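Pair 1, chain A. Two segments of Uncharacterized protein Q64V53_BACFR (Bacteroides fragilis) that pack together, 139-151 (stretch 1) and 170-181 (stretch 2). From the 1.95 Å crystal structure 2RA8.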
# COMPACT_ATOMS: atom_id res chain seq x y z
N ALA A 139 24.39 -19.03 -10.74
CA ALA A 139 24.58 -20.20 -9.91
C ALA A 139 24.73 -19.87 -8.44
O ALA A 139 24.51 -20.74 -7.59
CB ALA A 139 25.80 -20.99 -10.39
N HIS A 140 25.08 -18.62 -8.14
CA HIS A 140 25.28 -18.21 -6.75
C HIS A 140 24.08 -17.74 -5.95
O HIS A 140 24.12 -17.71 -4.72
CB HIS A 140 26.36 -17.11 -6.68
CG HIS A 140 25.90 -15.77 -7.18
ND1 HIS A 140 25.82 -15.45 -8.52
CD2 HIS A 140 25.53 -14.65 -6.51
CE1 HIS A 140 25.42 -14.20 -8.65
NE2 HIS A 140 25.24 -13.69 -7.44
N PHE A 141 22.99 -17.38 -6.62
CA PHE A 141 21.82 -16.88 -5.91
C PHE A 141 21.17 -17.81 -4.90
O PHE A 141 21.06 -19.02 -5.10
CB PHE A 141 20.79 -16.40 -6.93
CG PHE A 141 21.13 -15.10 -7.56
CD1 PHE A 141 20.95 -13.91 -6.86
CD2 PHE A 141 21.67 -15.04 -8.84
CE1 PHE A 141 21.29 -12.70 -7.42
CE2 PHE A 141 22.01 -13.82 -9.40
CZ PHE A 141 21.82 -12.65 -8.70
N GLU A 142 20.75 -17.22 -3.78
CA GLU A 142 20.12 -17.97 -2.70
C GLU A 142 18.66 -17.65 -2.58
O GLU A 142 17.91 -18.34 -1.90
CB GLU A 142 20.82 -17.65 -1.37
CG GLU A 142 22.34 -17.81 -1.46
CD GLU A 142 23.03 -17.63 -0.14
OE1 GLU A 142 22.48 -16.91 0.73
OE2 GLU A 142 24.14 -18.19 0.03
N GLY A 143 18.23 -16.58 -3.25
CA GLY A 143 16.83 -16.21 -3.20
C GLY A 143 16.35 -15.70 -4.54
O GLY A 143 17.06 -14.96 -5.21
N LEU A 144 15.15 -16.10 -4.93
CA LEU A 144 14.56 -15.69 -6.20
C LEU A 144 13.10 -15.34 -6.05
O LEU A 144 12.31 -16.15 -5.56
CB LEU A 144 14.69 -16.82 -7.24
CG LEU A 144 13.91 -16.63 -8.55
CD1 LEU A 144 14.41 -15.38 -9.28
CD2 LEU A 144 14.06 -17.87 -9.43
N PHE A 145 12.74 -14.13 -6.45
CA PHE A 145 11.35 -13.67 -6.40
C PHE A 145 11.04 -13.43 -7.84
O PHE A 145 11.42 -12.41 -8.40
CB PHE A 145 11.23 -12.36 -5.59
CG PHE A 145 9.82 -11.81 -5.50
CD1 PHE A 145 8.72 -12.49 -6.03
CD2 PHE A 145 9.60 -10.58 -4.89
CE1 PHE A 145 7.43 -11.94 -5.94
CE2 PHE A 145 8.32 -10.03 -4.80
CZ PHE A 145 7.23 -10.71 -5.32
N TRP A 146 10.36 -14.39 -8.45
CA TRP A 146 10.00 -14.36 -9.87
C TRP A 146 8.59 -13.85 -10.13
O TRP A 146 7.62 -14.47 -9.69
CB TRP A 146 10.15 -15.78 -10.44
CG TRP A 146 10.01 -15.87 -11.93
CD1 TRP A 146 8.84 -15.84 -12.65
CD2 TRP A 146 11.07 -15.97 -12.89
NE1 TRP A 146 9.11 -15.91 -13.99
CE2 TRP A 146 10.47 -15.99 -14.17
CE3 TRP A 146 12.46 -16.04 -12.79
CZ2 TRP A 146 11.22 -16.08 -15.34
CZ3 TRP A 146 13.22 -16.13 -13.96
CH2 TRP A 146 12.59 -16.16 -15.22
N GLY A 147 8.48 -12.73 -10.83
CA GLY A 147 7.16 -12.19 -11.15
C GLY A 147 6.64 -11.07 -10.25
O GLY A 147 5.44 -10.98 -10.01
N ASP A 148 7.53 -10.22 -9.76
CA ASP A 148 7.11 -9.13 -8.89
C ASP A 148 6.50 -8.04 -9.74
O ASP A 148 7.09 -6.99 -9.97
CB ASP A 148 8.30 -8.61 -8.10
CG ASP A 148 7.91 -7.56 -7.07
OD1 ASP A 148 6.75 -7.56 -6.62
OD2 ASP A 148 8.78 -6.74 -6.69
N ILE A 149 5.28 -8.34 -10.20
CA ILE A 149 4.48 -7.47 -11.06
C ILE A 149 3.29 -6.95 -10.29
O ILE A 149 2.43 -7.72 -9.88
CB ILE A 149 3.91 -8.26 -12.26
CG1 ILE A 149 4.97 -9.18 -12.86
CG2 ILE A 149 3.30 -7.30 -13.28
CD1 ILE A 149 6.22 -8.49 -13.29
N ASP A 150 3.23 -5.63 -10.11
CA ASP A 150 2.14 -5.01 -9.37
C ASP A 150 0.85 -4.90 -10.15
O ASP A 150 0.83 -4.96 -11.38
CB ASP A 150 2.55 -3.61 -8.89
CG ASP A 150 3.41 -3.66 -7.64
OD1 ASP A 150 4.42 -4.39 -7.63
OD2 ASP A 150 3.08 -2.95 -6.67
N PHE A 151 -0.25 -4.73 -9.41
CA PHE A 151 -1.59 -4.61 -9.97
C PHE A 151 -1.67 -3.61 -11.10
O PHE A 151 -2.24 -3.90 -12.14
CB PHE A 151 -2.57 -4.19 -8.86
CG PHE A 151 -4.02 -4.32 -9.24
CD1 PHE A 151 -4.63 -5.57 -9.28
CD2 PHE A 151 -4.78 -3.19 -9.53
CE1 PHE A 151 -5.98 -5.68 -9.61
CE2 PHE A 151 -6.12 -3.31 -9.86
CZ PHE A 151 -6.72 -4.55 -9.89
N ALA A 170 19.30 -24.18 -12.78
CA ALA A 170 20.49 -23.34 -12.95
C ALA A 170 20.88 -22.58 -11.67
O ALA A 170 21.91 -21.92 -11.61
CB ALA A 170 20.26 -22.34 -14.11
N MSE A 171 20.05 -22.69 -10.64
CA MSE A 171 20.32 -22.03 -9.37
C MSE A 171 20.27 -23.05 -8.27
O MSE A 171 19.33 -23.08 -7.48
CB MSE A 171 19.28 -20.93 -9.12
CG MSE A 171 19.33 -19.86 -10.18
SE MSE A 171 18.21 -18.31 -9.72
CE MSE A 171 17.68 -17.79 -11.49
N PRO A 172 21.29 -23.91 -8.19
CA PRO A 172 21.32 -24.95 -7.16
C PRO A 172 21.47 -24.48 -5.73
O PRO A 172 21.24 -25.26 -4.80
CB PRO A 172 22.47 -25.85 -7.61
CG PRO A 172 23.42 -24.89 -8.29
CD PRO A 172 22.48 -23.98 -9.07
N LEU A 173 21.85 -23.22 -5.53
CA LEU A 173 22.04 -22.69 -4.18
C LEU A 173 20.82 -21.97 -3.63
O LEU A 173 20.83 -21.52 -2.48
CB LEU A 173 23.26 -21.75 -4.15
CG LEU A 173 24.60 -22.29 -3.60
CD1 LEU A 173 24.80 -23.75 -3.97
CD2 LEU A 173 25.75 -21.43 -4.14
N LEU A 174 19.76 -21.88 -4.43
CA LEU A 174 18.52 -21.22 -3.99
C LEU A 174 17.90 -21.91 -2.80
O LEU A 174 17.80 -23.14 -2.78
CB LEU A 174 17.47 -21.23 -5.11
CG LEU A 174 17.52 -20.18 -6.20
CD1 LEU A 174 16.28 -20.32 -7.07
CD2 LEU A 174 17.59 -18.79 -5.58
N ASN A 175 17.50 -21.13 -1.80
CA ASN A 175 16.84 -21.70 -0.64
C ASN A 175 15.53 -21.00 -0.36
O ASN A 175 14.72 -21.49 0.42
CB ASN A 175 17.73 -21.65 0.62
CG ASN A 175 18.13 -20.24 1.02
OD1 ASN A 175 17.28 -19.35 1.14
ND2 ASN A 175 19.42 -20.04 1.26
N ASN A 176 15.30 -19.87 -1.03
CA ASN A 176 14.07 -19.09 -0.86
C ASN A 176 13.47 -18.78 -2.23
O ASN A 176 14.03 -18.01 -3.00
CB ASN A 176 14.39 -17.80 -0.11
CG ASN A 176 13.15 -16.99 0.25
OD1 ASN A 176 13.23 -16.01 0.98
ND2 ASN A 176 12.01 -17.39 -0.28
N LEU A 177 12.33 -19.39 -2.53
CA LEU A 177 11.67 -19.21 -3.83
C LEU A 177 10.30 -18.62 -3.67
O LEU A 177 9.47 -19.14 -2.91
CB LEU A 177 11.53 -20.56 -4.53
CG LEU A 177 11.68 -20.72 -6.04
CD1 LEU A 177 10.94 -21.98 -6.42
CD2 LEU A 177 11.14 -19.55 -6.83
N LYS A 178 10.06 -17.54 -4.40
CA LYS A 178 8.79 -16.85 -4.35
C LYS A 178 8.42 -16.55 -5.78
O LYS A 178 9.23 -15.98 -6.53
CB LYS A 178 8.95 -15.56 -3.56
CG LYS A 178 7.69 -14.75 -3.34
CD LYS A 178 8.03 -13.61 -2.39
CE LYS A 178 6.87 -12.68 -2.15
NZ LYS A 178 7.31 -11.63 -1.19
N ILE A 179 7.21 -16.95 -6.17
CA ILE A 179 6.71 -16.76 -7.53
C ILE A 179 5.32 -16.14 -7.49
O ILE A 179 4.46 -16.57 -6.72
CB ILE A 179 6.60 -18.10 -8.27
CG1 ILE A 179 7.95 -18.85 -8.23
CG2 ILE A 179 6.18 -17.88 -9.71
CD1 ILE A 179 7.81 -20.33 -8.61
N LYS A 180 5.09 -15.14 -8.32
CA LYS A 180 3.79 -14.47 -8.39
C LYS A 180 3.31 -14.57 -9.81
O LYS A 180 4.02 -14.18 -10.73
CB LYS A 180 3.93 -12.99 -7.98
CG LYS A 180 2.64 -12.19 -8.07
CD LYS A 180 2.86 -10.77 -7.53
CE LYS A 180 1.61 -9.92 -7.71
NZ LYS A 180 1.73 -8.60 -7.04
N GLY A 181 2.09 -15.08 -10.00
CA GLY A 181 1.53 -15.26 -11.34
C GLY A 181 1.66 -16.74 -11.65
O GLY A 181 2.74 -17.31 -11.46
O HOH W 1 0.03 -5.87 -6.24

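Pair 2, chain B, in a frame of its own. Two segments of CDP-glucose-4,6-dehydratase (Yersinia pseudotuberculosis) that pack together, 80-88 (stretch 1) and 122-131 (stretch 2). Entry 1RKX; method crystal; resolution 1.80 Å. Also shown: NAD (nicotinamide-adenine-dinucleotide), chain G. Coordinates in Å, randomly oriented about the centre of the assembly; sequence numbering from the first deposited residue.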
# COMPACT_ATOMS: atom_id res chain seq x y z
N GLN B 80 -41.94 -0.58 8.08
CA GLN B 80 -41.60 0.68 7.42
C GLN B 80 -40.60 1.50 8.25
O GLN B 80 -40.86 2.65 8.60
CB GLN B 80 -42.86 1.52 7.18
CG GLN B 80 -43.90 0.85 6.29
CD GLN B 80 -43.48 0.78 4.84
OE1 GLN B 80 -43.24 1.81 4.21
NE2 GLN B 80 -43.41 -0.43 4.29
N PRO B 81 -39.43 0.92 8.56
CA PRO B 81 -38.44 1.65 9.36
C PRO B 81 -37.75 2.77 8.58
O PRO B 81 -37.66 2.73 7.36
CB PRO B 81 -37.45 0.55 9.74
CG PRO B 81 -37.43 -0.29 8.50
CD PRO B 81 -38.92 -0.41 8.17
N GLU B 82 -37.27 3.78 9.31
CA GLU B 82 -36.56 4.90 8.70
C GLU B 82 -35.08 4.67 8.99
O GLU B 82 -34.20 5.19 8.31
CB GLU B 82 -36.95 6.22 9.35
CG GLU B 82 -38.42 6.51 9.47
CD GLU B 82 -38.66 7.72 10.35
OE1 GLU B 82 -38.25 8.83 9.94
OE2 GLU B 82 -39.23 7.55 11.45
N ILE B 83 -34.82 3.90 10.04
CA ILE B 83 -33.46 3.60 10.46
C ILE B 83 -33.32 2.11 10.76
O ILE B 83 -34.18 1.52 11.43
CB ILE B 83 -33.07 4.40 11.72
CG1 ILE B 83 -33.21 5.90 11.44
CG2 ILE B 83 -31.63 4.09 12.12
CD1 ILE B 83 -33.00 6.78 12.67
N VAL B 84 -32.24 1.51 10.28
CA VAL B 84 -31.99 0.10 10.50
C VAL B 84 -30.60 -0.17 11.06
O VAL B 84 -29.61 0.37 10.57
CB VAL B 84 -32.12 -0.70 9.19
CG1 VAL B 84 -31.78 -2.17 9.45
CG2 VAL B 84 -33.53 -0.57 8.62
N PHE B 85 -30.53 -1.01 12.09
CA PHE B 85 -29.27 -1.42 12.68
C PHE B 85 -29.22 -2.94 12.50
O PHE B 85 -30.04 -3.66 13.07
CB PHE B 85 -29.21 -1.10 14.18
CG PHE B 85 -29.05 0.36 14.49
CD1 PHE B 85 -30.16 1.15 14.76
CD2 PHE B 85 -27.78 0.93 14.54
CE1 PHE B 85 -30.00 2.51 15.07
CE2 PHE B 85 -27.61 2.29 14.86
CZ PHE B 85 -28.73 3.08 15.12
N HIS B 86 -28.26 -3.41 11.71
CA HIS B 86 -28.13 -4.84 11.47
C HIS B 86 -27.06 -5.43 12.38
O HIS B 86 -25.86 -5.27 12.12
CB HIS B 86 -27.80 -5.10 10.00
CG HIS B 86 -27.57 -6.55 9.66
ND1 HIS B 86 -28.43 -7.55 10.06
CD2 HIS B 86 -26.59 -7.15 8.95
CE1 HIS B 86 -27.99 -8.71 9.62
NE2 HIS B 86 -26.87 -8.50 8.94
N MET B 87 -27.48 -6.09 13.45
CA MET B 87 -26.54 -6.70 14.38
C MET B 87 -26.63 -8.21 14.47
O MET B 87 -25.81 -8.83 15.14
CB MET B 87 -26.71 -6.09 15.77
CG MET B 87 -26.21 -4.66 15.86
SD MET B 87 -25.84 -4.14 17.54
CE MET B 87 -27.43 -3.63 18.05
N ALA B 88 -27.61 -8.80 13.80
CA ALA B 88 -27.76 -10.25 13.83
C ALA B 88 -26.63 -10.92 13.05
O ALA B 88 -26.32 -10.52 11.92
CB ALA B 88 -29.11 -10.66 13.25
N GLY B 122 -38.09 0.44 0.53
CA GLY B 122 -37.93 1.88 0.38
C GLY B 122 -38.21 2.65 1.66
O GLY B 122 -38.69 2.09 2.64
N GLY B 123 -37.90 3.95 1.65
CA GLY B 123 -38.15 4.78 2.81
C GLY B 123 -37.10 4.75 3.91
O GLY B 123 -37.14 5.57 4.82
N VAL B 124 -36.18 3.79 3.85
CA VAL B 124 -35.14 3.72 4.87
C VAL B 124 -34.12 4.83 4.61
O VAL B 124 -33.54 4.91 3.52
CB VAL B 124 -34.45 2.35 4.87
CG1 VAL B 124 -33.38 2.32 5.95
CG2 VAL B 124 -35.48 1.24 5.11
N LYS B 125 -33.90 5.67 5.61
CA LYS B 125 -32.98 6.80 5.49
C LYS B 125 -31.55 6.48 5.94
O LYS B 125 -30.59 6.98 5.36
CB LYS B 125 -33.51 7.98 6.31
CG LYS B 125 -34.88 8.51 5.87
CD LYS B 125 -34.75 9.74 4.98
CE LYS B 125 -34.02 9.42 3.69
NZ LYS B 125 -33.55 10.63 2.95
N ALA B 126 -31.42 5.64 6.97
CA ALA B 126 -30.10 5.29 7.48
C ALA B 126 -29.98 3.80 7.80
O ALA B 126 -30.84 3.21 8.45
CB ALA B 126 -29.79 6.10 8.73
N VAL B 127 -28.88 3.21 7.33
CA VAL B 127 -28.62 1.80 7.58
C VAL B 127 -27.23 1.68 8.19
O VAL B 127 -26.24 2.14 7.62
CB VAL B 127 -28.66 0.97 6.27
CG1 VAL B 127 -28.40 -0.51 6.58
CG2 VAL B 127 -30.01 1.14 5.58
N VAL B 128 -27.17 1.06 9.36
CA VAL B 128 -25.91 0.86 10.05
C VAL B 128 -25.70 -0.64 10.18
O VAL B 128 -26.36 -1.31 10.98
CB VAL B 128 -25.91 1.51 11.44
CG1 VAL B 128 -24.62 1.14 12.18
CG2 VAL B 128 -26.00 3.02 11.29
N ASN B 129 -24.78 -1.16 9.38
CA ASN B 129 -24.50 -2.58 9.39
C ASN B 129 -23.29 -2.90 10.26
O ASN B 129 -22.17 -2.50 9.96
CB ASN B 129 -24.27 -3.07 7.96
CG ASN B 129 -23.79 -4.50 7.91
OD1 ASN B 129 -24.05 -5.28 8.82
ND2 ASN B 129 -23.09 -4.85 6.83
N ILE B 130 -23.53 -3.62 11.35
CA ILE B 130 -22.47 -4.02 12.26
C ILE B 130 -21.74 -5.23 11.70
O ILE B 130 -22.32 -6.31 11.52
CB ILE B 130 -23.03 -4.40 13.66
CG1 ILE B 130 -23.45 -3.14 14.42
CG2 ILE B 130 -21.98 -5.16 14.46
CD1 ILE B 130 -24.59 -2.38 13.78
N THR B 131 -20.46 -5.05 11.41
CA THR B 131 -19.66 -6.16 10.89
C THR B 131 -18.77 -6.63 12.03
O THR B 131 -19.24 -7.32 12.94
CB THR B 131 -18.85 -5.73 9.64
OG1 THR B 131 -18.00 -4.62 9.96
CG2 THR B 131 -19.80 -5.33 8.52
PA NAD G . -24.89 -12.15 20.62
O1A NAD G . -24.68 -13.58 20.32
O2A NAD G . -25.22 -11.79 22.02
O5B NAD G . -26.03 -11.53 19.67
C5B NAD G . -26.20 -12.07 18.34
C4B NAD G . -27.62 -11.82 17.82
O4B NAD G . -27.59 -12.45 16.52
C3B NAD G . -28.68 -12.55 18.62
O3B NAD G . -29.72 -11.60 18.91
C2B NAD G . -29.09 -13.67 17.67
O2B NAD G . -30.45 -14.14 17.90
C1B NAD G . -28.85 -13.04 16.33
N9A NAD G . -28.75 -14.02 15.26
C8A NAD G . -27.74 -14.91 15.03
N7A NAD G . -27.95 -15.69 13.97
C5A NAD G . -29.18 -15.27 13.49
C6A NAD G . -29.96 -15.71 12.40
N6A NAD G . -29.64 -16.67 11.55
N1A NAD G . -31.16 -15.08 12.18
C2A NAD G . -31.51 -14.08 13.05
N3A NAD G . -30.88 -13.59 14.09
C4A NAD G . -29.69 -14.24 14.27
O3 NAD G . -23.62 -11.37 20.15
PN NAD G . -23.24 -9.78 20.24
O1N NAD G . -22.06 -9.74 21.10
O2N NAD G . -24.41 -9.05 20.80
O5D NAD G . -22.85 -9.43 18.74
C5D NAD G . -23.65 -8.45 18.07
C4D NAD G . -23.09 -8.18 16.69
O4D NAD G . -21.78 -7.56 16.94
C3D NAD G . -22.78 -9.36 15.77
O3D NAD G . -22.92 -8.91 14.41
C2D NAD G . -21.33 -9.66 16.11
O2D NAD G . -20.71 -10.40 15.05
C1D NAD G . -20.77 -8.27 16.25
N1N NAD G . -19.52 -8.25 17.01
C2N NAD G . -19.48 -8.39 18.40
C3N NAD G . -18.18 -8.27 19.15
C7N NAD G . -18.23 -8.38 20.62
O7N NAD G . -17.15 -8.26 21.22
N7N NAD G . -19.36 -8.59 21.31
C4N NAD G . -16.90 -8.15 18.36
C5N NAD G . -17.13 -8.04 16.88
C6N NAD G . -18.30 -8.08 16.28
O HOH W 2 -39.32 2.08 5.44
O HOH W 3 -24.54 -8.14 12.14

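Where do the two pairs differ most sharply? At the position where Phe A145 matches Phe B85. The rings start from CA atoms that superpose within 0.2 Å but take different rotamers, t in Phe A145 and m in Phe B85. In pair 1 the straight chain of Lys A178 runs over one face of the ring: its CD lies 3.9 Å from the centroid of the Phe A145 ring, a CH-pi contact, and its NZ 4.4 Å from the same centroid, a cation-pi contact. Lys A180 CB meets the ring edge, 4.2 Å from Phe A145 CE1. In pair 2 the matching partner is the short Val B128, whose CB sits 3.7 Å from Phe B85 CD2, and the side-chain contact is apolar.

What backbone do they share? Both are two neighbouring parallel strands, their directions within 5° of each other, and 14 central residues superpose at 0.6 Å. The ladder begins with a carbonyl that accepts twice. Glu A142 O takes Asn A175 N at 2.8 Å and Asn A176 N at 3.1 Å; Glu B82 O takes Lys B125 N at 2.8 Å and Ala B126 N at 3.1 Å. From there the bonds alternate, as parallel strands require: Leu A144 N to Asn A176 O (2.9 Å) answers Val B84 N to Ala B126 O (2.9 Å), and the last rung, Lys A180 N to Trp A146 O (3.0 Å), answers Ile B130 N to His B86 O (3.0 Å).

How is the face bearing Leu A144 and Val B84 packed? Leu A144 CB touches Leu A174 CD1 at 3.8 Å, much as Val B84 CG2 touches Val B124 CG1 at 3.9 Å. In pair 1 Leu A144 CD2 lies 4.2 Å from CE of the selenomethionine Met A171. Further along this face, Trp A146 and Ile A179 make an apolar contact, CB to CG1 at 4.4 Å, whereas pair 2 places His B86 and Asn B129 there.

What happens as the strands end? Gly A147 matches Met B87. A CB on Gly A147 would fall 2.3 Å from Lys A180 O, and its backbone angles by themselves call for glycine. Lys A180 stretches past it, making a weak hydrogen bond from NZ to Ile A149 O at 3.1 Å. Met B87, with a different backbone conformation, instead packs its CG 3.5 Å from Ile B130 CG1, while its carbonyl O accepts a hydrogen bond from NAD O3D at 3.0 Å, so this end of pair 2 helps hold the cofactor.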